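Local coordinates for fucolectin-related protein (Streptococcus pneumoniae, PDB 2WMF) that probably hydrolyses host blood-group carbohydrate antigens as the catalytic module of a family 98 glycoside hydrolase, at residues 335-341 / 375-381; 111-115 / 140-144. All blocks are in the same frame, centred on the assembly; numbering follows the deposited sequence.

How the contacts relate
Parallel strand pairing serves two different sheets in this chain. Contact 2 comes first in sequence and joins the starts of strands 115-121 and 143-149, neighbours in the closed eight-stranded parallel barrel of the family 98 region. Contact 1 follows, after the barrel is complete, and pairs strands 337-340 and 376-377 of a separate three-stranded parallel sheet in the range assigned to the C-terminal family domain. The contact centres lie 37 Å apart and the nearest atoms about 24 Å, so the two do not touch. Contact 2 thus builds the barrel wall itself, whereas contact 1 builds a small sheet whose edge strand packs on helix 219-231 and whose following turn rests on helix 184-192.

Contact 1. Residues 335-341 / 375-381; sequences TKAVFWN and PVIHEKI
A chi1 of -177° sets the Trp340 indole beside its own carbonyl carbon, and Ile377, at chi1 -50°, carries CG1 beside its backbone N and toward Val338. Trp340 CD1 comes to 4.0 Å from Ile377 CB, and its N-H reaches the type I turn His378-Ile381. There Trp340 NE1 divides its hydrogen between Ile381 O at 2.9 Å and His378 O at 3.3 Å, both weak, bent bonds, the second at the ring edge. The backbone supplies straighter links: Phe339 N donates to Pro375 O, Phe339 O accepts from Ile377 N at 2.8 Å, and Asn341 N reaches Ile377 O with an N-H...O angle of 174°. The side chains of Val338 and Pro375 cross at about a right angle, while Val338 CG2 meets Ile377 CG1 at 4.1 Å. Beyond the strands, one water accepts from Asn341 ND2 and Glu379 N, donates to Glu379 OE2 at 2.6 Å, and sits over the His378 ring centre. Glu188 of helix 184-192 takes Asn341 ND2 through its carboxylate and His378 NE2 through its backbone carbonyl; Arg345 forms a salt bridge with Glu379 OE2, and Ile346 N donates to Asn341 OD1. Ile386 of helix 383-389 packs on the face bearing Trp340 and Ile377, helix 219-231 on Val376 of the other. This is a small parallel sheet layered between helices, with 337-340 central and 376-377 at an edge.

Contact 2. Residues 111-115 / 140-144; sequences LNIPV and YSVLK
Val142 and Val115 meet through a carbonyl that serves two donors. Val142 O accepts Val115 N at 3.0 Å in a bond straight to 177° at the hydrogen, and it also takes Lys144 NZ at 3.2 Å. The two donors arrive from opposite faces of the carbonyl plane; the amine stands well above it, 52° out, and uses no lone pair. Bends at chi2 and chi4 curl the lysine back to this carbonyl, and the same curl lays its chain against Pro114, whose CB is 3.3 Å from Lys144 NZ.

One step along, Val115 O receives Lys144 N at 2.8 Å, nearly in line with the carbonyl. Val115 therefore donates and accepts on the two sides of Leu143, its parallel bridge partner. Pro114, lacking an N-H, contributes its carbonyl to Ile76 of the neighbouring strand 74-79, and Lys144 has a further backbone bond to His176. On the other segment, Leu143 N closes a type I turn onto Tyr140 O; Arg30 NH1 bonds both Tyr140 O and Leu143 O, and Gln109 grips Val142 N and Ser141 OG with the two ends of its amide. Val142 CB is set against Ile113 O at 3.3 Å. Apolar contact is lighter, Val115 CG2 approaching Leu143 CD1 only to 4.4 Å.

At the outer end, a water donates to Asn112 OD1 and bonds Ser141 OG at 2.8 Å. Asn112, with positive phi, ends helix 95-111 in a Schellman motif, just before strand 115-121.

Val115 N and O are thus both paired across the contact. The lysine's positive charge would probably stabilise the negative end of the Val142 carbonyl, and may offset the nearness of Val115 O, a second acceptor 3.4 Å from Val142 O, though two donors on one oxygen share its electron density.

Contact 1. Residues 335-341 / 375-381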
loop_
_atom_site.group_PDB
_atom_site.type_symbol
_atom_site.label_atom_id
_atom_site.label_comp_id
_atom_site.label_asym_id
_atom_site.label_seq_id
_atom_site.Cartn_x
_atom_site.Cartn_y
_atom_site.Cartn_z
ATOM N N THR A 335 6.499 16.247 12.303
ATOM C CA THR A 335 6.576 17.038 11.066
ATOM C C THR A 335 7.268 18.367 11.329
ATOM O O THR A 335 6.782 19.187 12.095
ATOM C CB THR A 335 5.161 17.227 10.451
ATOM O OG1 THR A 335 4.577 15.937 10.139
ATOM C CG2 THR A 335 5.216 18.049 9.174
ATOM N N LYS A 336 8.413 18.575 10.682
ATOM C CA LYS A 336 9.160 19.831 10.820
ATOM C C LYS A 336 8.848 20.880 9.742
ATOM O O LYS A 336 9.129 22.073 9.924
ATOM C CB LYS A 336 10.663 19.558 10.833
ATOM C CG LYS A 336 11.154 18.489 11.821
ATOM C CD LYS A 336 10.802 18.775 13.231
ATOM C CE LYS A 336 11.292 17.605 14.099
ATOM N NZ LYS A 336 11.043 17.854 15.549
ATOM N N ALA A 337 8.329 20.436 8.606
ATOM C CA ALA A 337 7.910 21.332 7.527
ATOM C C ALA A 337 6.784 20.695 6.745
ATOM O O ALA A 337 6.700 19.464 6.665
ATOM C CB ALA A 337 9.085 21.623 6.537
ATOM N N VAL A 338 5.913 21.557 6.184
ATOM C CA VAL A 338 4.901 21.149 5.217
ATOM C C VAL A 338 5.019 22.023 3.995
ATOM O O VAL A 338 5.562 23.142 4.060
ATOM C CB VAL A 338 3.440 21.237 5.770
ATOM C CG1 VAL A 338 3.299 20.398 7.000
ATOM C CG2 VAL A 338 2.987 22.694 6.046
ATOM N N PHE A 339 4.549 21.507 2.869
ATOM C CA PHE A 339 4.427 22.308 1.660
ATOM C C PHE A 339 2.947 22.610 1.462
ATOM O O PHE A 339 2.127 21.683 1.309
ATOM C CB PHE A 339 4.981 21.595 0.443
ATOM C CG PHE A 339 4.950 22.449 -0.814
ATOM C CD1 PHE A 339 6.045 23.229 -1.180
ATOM C CD2 PHE A 339 3.804 22.524 -1.580
ATOM C CE1 PHE A 339 6.002 24.026 -2.302
ATOM C CE2 PHE A 339 3.741 23.338 -2.697
ATOM C CZ PHE A 339 4.840 24.084 -3.056
ATOM N N TRP A 340 2.622 23.900 1.459
ATOM C CA TRP A 340 1.267 24.393 1.201
ATOM C C TRP A 340 1.125 24.870 -0.233
ATOM O O TRP A 340 1.954 25.674 -0.718
ATOM C CB TRP A 340 0.947 25.572 2.132
ATOM C CG TRP A 340 -0.455 26.104 2.008
ATOM C CD1 TRP A 340 -1.604 25.386 1.938
ATOM C CD2 TRP A 340 -0.838 27.477 2.032
ATOM N NE1 TRP A 340 -2.696 26.227 1.880
ATOM C CE2 TRP A 340 -2.247 27.522 1.925
ATOM C CE3 TRP A 340 -0.122 28.682 2.057
ATOM C CZ2 TRP A 340 -2.957 28.723 1.884
ATOM C CZ3 TRP A 340 -0.845 29.893 2.014
ATOM C CH2 TRP A 340 -2.242 29.888 1.907
ATOM N N ASN A 341 0.087 24.351 -0.870
ATOM C CA ASN A 341 -0.248 24.653 -2.265
ATOM C C ASN A 341 -0.855 26.035 -2.448
ATOM O O ASN A 341 -1.284 26.363 -3.548
ATOM C CB ASN A 341 -1.250 23.652 -2.833
ATOM C CG ASN A 341 -0.626 22.450 -3.475
ATOM O OD1 ASN A 341 0.598 22.281 -3.509
ATOM N ND2 ASN A 341 -1.489 21.618 -4.039
ATOM N N PRO A 375 4.307 16.257 4.201
ATOM C CA PRO A 375 2.916 16.581 3.851
ATOM C C PRO A 375 2.788 17.753 2.873
ATOM O O PRO A 375 3.509 18.781 3.000
ATOM C CB PRO A 375 2.292 16.949 5.215
ATOM C CG PRO A 375 3.183 16.310 6.241
ATOM C CD PRO A 375 4.556 16.469 5.644
ATOM N N VAL A 376 1.894 17.579 1.897
ATOM C CA VAL A 376 1.430 18.659 1.061
ATOM C C VAL A 376 0.025 18.996 1.506
ATOM O O VAL A 376 -0.831 18.107 1.581
ATOM C CB VAL A 376 1.476 18.313 -0.460
ATOM C CG1 VAL A 376 0.657 19.344 -1.270
ATOM C CG2 VAL A 376 2.888 18.298 -0.940
ATOM N N ILE A 377 -0.176 20.266 1.858
ATOM C CA ILE A 377 -1.482 20.734 2.293
ATOM C C ILE A 377 -2.173 21.467 1.122
ATOM O O ILE A 377 -1.596 22.326 0.468
ATOM C CB ILE A 377 -1.371 21.674 3.524
ATOM C CG1 ILE A 377 -0.492 21.056 4.643
ATOM C CG2 ILE A 377 -2.814 22.010 4.075
ATOM C CD1 ILE A 377 -0.998 19.684 5.146
ATOM N N HIS A 378 -3.434 21.135 0.907
ATOM C CA HIS A 378 -4.210 21.649 -0.227
ATOM C C HIS A 378 -4.505 23.148 -0.069
ATOM O O HIS A 378 -4.603 23.682 1.064
ATOM C CB HIS A 378 -5.504 20.848 -0.303
ATOM C CG HIS A 378 -6.259 21.031 -1.578
ATOM N ND1 HIS A 378 -7.183 22.042 -1.757
ATOM C CD2 HIS A 378 -6.268 20.288 -2.712
ATOM C CE1 HIS A 378 -7.711 21.924 -2.972
ATOM N NE2 HIS A 378 -7.181 20.851 -3.566
ATOM N N GLU A 379 -4.658 23.841 -1.195
ATOM C CA GLU A 379 -4.921 25.274 -1.193
ATOM C C GLU A 379 -6.193 25.708 -0.460
ATOM O O GLU A 379 -6.278 26.865 -0.039
ATOM C CB GLU A 379 -4.992 25.788 -2.645
ATOM C CG GLU A 379 -6.169 25.293 -3.430
ATOM C CD GLU A 379 -5.931 25.342 -4.929
ATOM O OE1 GLU A 379 -6.384 26.353 -5.528
ATOM O OE2 GLU A 379 -5.328 24.402 -5.479
ATOM N N LYS A 380 -7.158 24.801 -0.338
ATOM C CA LYS A 380 -8.445 25.113 0.292
ATOM C C LYS A 380 -8.352 25.182 1.826
ATOM O O LYS A 380 -9.280 25.681 2.504
ATOM C CB LYS A 380 -9.504 24.113 -0.160
ATOM C CG LYS A 380 -9.969 24.329 -1.581
ATOM C CD LYS A 380 -10.869 25.599 -1.710
ATOM C CE LYS A 380 -11.341 25.895 -3.126
ATOM N NZ LYS A 380 -10.201 26.214 -4.045
ATOM N N ILE A 381 -7.239 24.694 2.379
ATOM C CA ILE A 381 -6.903 24.863 3.800
ATOM C C ILE A 381 -6.197 26.219 3.981
ATOM O O ILE A 381 -5.146 26.472 3.391
ATOM C CB ILE A 381 -5.986 23.715 4.321
ATOM C CG1 ILE A 381 -6.607 22.329 4.047
ATOM C CG2 ILE A 381 -5.700 23.908 5.829
ATOM C CD1 ILE A 381 -7.994 22.070 4.696
HETATM O O HOH W 1 -4.305 22.570 -3.932
#

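Contact 2. Residues 111-115 / 140-144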
loop_
_atom_site.group_PDB
_atom_site.type_symbol
_atom_site.label_atom_id
_atom_site.label_comp_id
_atom_site.label_asym_id
_atom_site.label_seq_id
_atom_site.Cartn_x
_atom_site.Cartn_y
_atom_site.Cartn_z
ATOM N N LEU A 111 -23.484 -15.715 4.420
ATOM C CA LEU A 111 -22.207 -16.156 4.988
ATOM C C LEU A 111 -21.555 -15.210 6.009
ATOM O O LEU A 111 -20.474 -15.502 6.552
ATOM C CB LEU A 111 -21.219 -16.427 3.840
ATOM C CG LEU A 111 -21.599 -17.534 2.830
ATOM C CD1 LEU A 111 -20.623 -17.586 1.634
ATOM C CD2 LEU A 111 -21.664 -18.895 3.524
ATOM N N ASN A 112 -22.239 -14.114 6.310
ATOM C CA ASN A 112 -21.722 -13.055 7.187
ATOM C C ASN A 112 -20.353 -12.502 6.803
ATOM O O ASN A 112 -19.513 -12.202 7.644
ATOM C CB ASN A 112 -21.790 -13.410 8.678
ATOM C CG ASN A 112 -22.904 -12.687 9.331
ATOM O OD1 ASN A 112 -22.814 -11.465 9.593
ATOM N ND2 ASN A 112 -24.023 -13.378 9.496
ATOM N N ILE A 113 -20.188 -12.308 5.512
ATOM C CA ILE A 113 -18.892 -11.806 4.978
ATOM C C ILE A 113 -19.001 -10.296 4.741
ATOM O O ILE A 113 -19.854 -9.886 3.961
ATOM C CB ILE A 113 -18.565 -12.454 3.640
ATOM C CG1 ILE A 113 -18.378 -13.967 3.819
ATOM C CG2 ILE A 113 -17.281 -11.781 2.986
ATOM C CD1 ILE A 113 -18.308 -14.718 2.504
ATOM N N PRO A 114 -18.127 -9.480 5.367
ATOM C CA PRO A 114 -18.179 -8.013 5.142
ATOM C C PRO A 114 -17.731 -7.656 3.717
ATOM O O PRO A 114 -16.691 -8.142 3.268
ATOM C CB PRO A 114 -17.218 -7.447 6.194
ATOM C CG PRO A 114 -16.270 -8.538 6.499
ATOM C CD PRO A 114 -17.055 -9.845 6.323
ATOM N N VAL A 115 -18.523 -6.849 3.030
ATOM C CA VAL A 115 -18.226 -6.459 1.676
ATOM C C VAL A 115 -18.330 -4.959 1.413
ATOM O O VAL A 115 -19.058 -4.229 2.095
ATOM C CB VAL A 115 -19.104 -7.236 0.658
ATOM C CG1 VAL A 115 -18.869 -8.763 0.746
ATOM C CG2 VAL A 115 -20.608 -6.864 0.819
ATOM N N TYR A 140 -28.916 -4.839 4.098
ATOM C CA TYR A 140 -27.765 -5.712 4.253
ATOM C C TYR A 140 -26.779 -5.177 5.304
ATOM O O TYR A 140 -26.032 -4.215 5.038
ATOM C CB TYR A 140 -27.048 -5.861 2.904
ATOM C CG TYR A 140 -27.885 -6.539 1.840
ATOM C CD1 TYR A 140 -28.180 -7.912 1.941
ATOM C CD2 TYR A 140 -28.466 -5.812 0.796
ATOM C CE1 TYR A 140 -28.956 -8.544 1.004
ATOM C CE2 TYR A 140 -29.270 -6.452 -0.168
ATOM C CZ TYR A 140 -29.511 -7.826 -0.032
ATOM O OH TYR A 140 -30.284 -8.469 -0.956
ATOM N N SER A 141 -26.735 -5.831 6.463
ATOM C CA SER A 141 -25.769 -5.474 7.500
ATOM C C SER A 141 -24.308 -5.739 7.044
ATOM O O SER A 141 -23.384 -5.117 7.555
ATOM C CB SER A 141 -26.058 -6.226 8.823
ATOM O OG SER A 141 -25.893 -7.610 8.693
ATOM N N VAL A 142 -24.129 -6.687 6.124
ATOM C CA VAL A 142 -22.757 -6.986 5.602
ATOM C C VAL A 142 -22.223 -5.895 4.660
ATOM O O VAL A 142 -21.032 -5.888 4.371
ATOM C CB VAL A 142 -22.642 -8.357 4.883
ATOM C CG1 VAL A 142 -22.914 -9.523 5.856
ATOM C CG2 VAL A 142 -23.514 -8.423 3.670
ATOM N N LEU A 143 -23.080 -5.007 4.176
ATOM C CA LEU A 143 -22.637 -3.957 3.255
ATOM C C LEU A 143 -21.950 -2.861 4.076
ATOM O O LEU A 143 -22.600 -2.092 4.746
ATOM C CB LEU A 143 -23.790 -3.404 2.431
ATOM C CG LEU A 143 -23.423 -2.294 1.431
ATOM C CD1 LEU A 143 -22.256 -2.756 0.492
ATOM C CD2 LEU A 143 -24.635 -1.743 0.628
ATOM N N LYS A 144 -20.626 -2.777 3.954
ATOM C CA LYS A 144 -19.808 -1.890 4.770
ATOM C C LYS A 144 -19.467 -0.572 4.104
ATOM O O LYS A 144 -19.035 0.361 4.774
ATOM C CB LYS A 144 -18.500 -2.598 5.216
ATOM C CG LYS A 144 -18.725 -3.925 5.946
ATOM C CD LYS A 144 -19.562 -3.672 7.211
ATOM C CE LYS A 144 -19.549 -4.853 8.124
ATOM N NZ LYS A 144 -19.965 -5.963 7.389
HETATM O O HOH W 2 -23.494 -8.390 9.853
#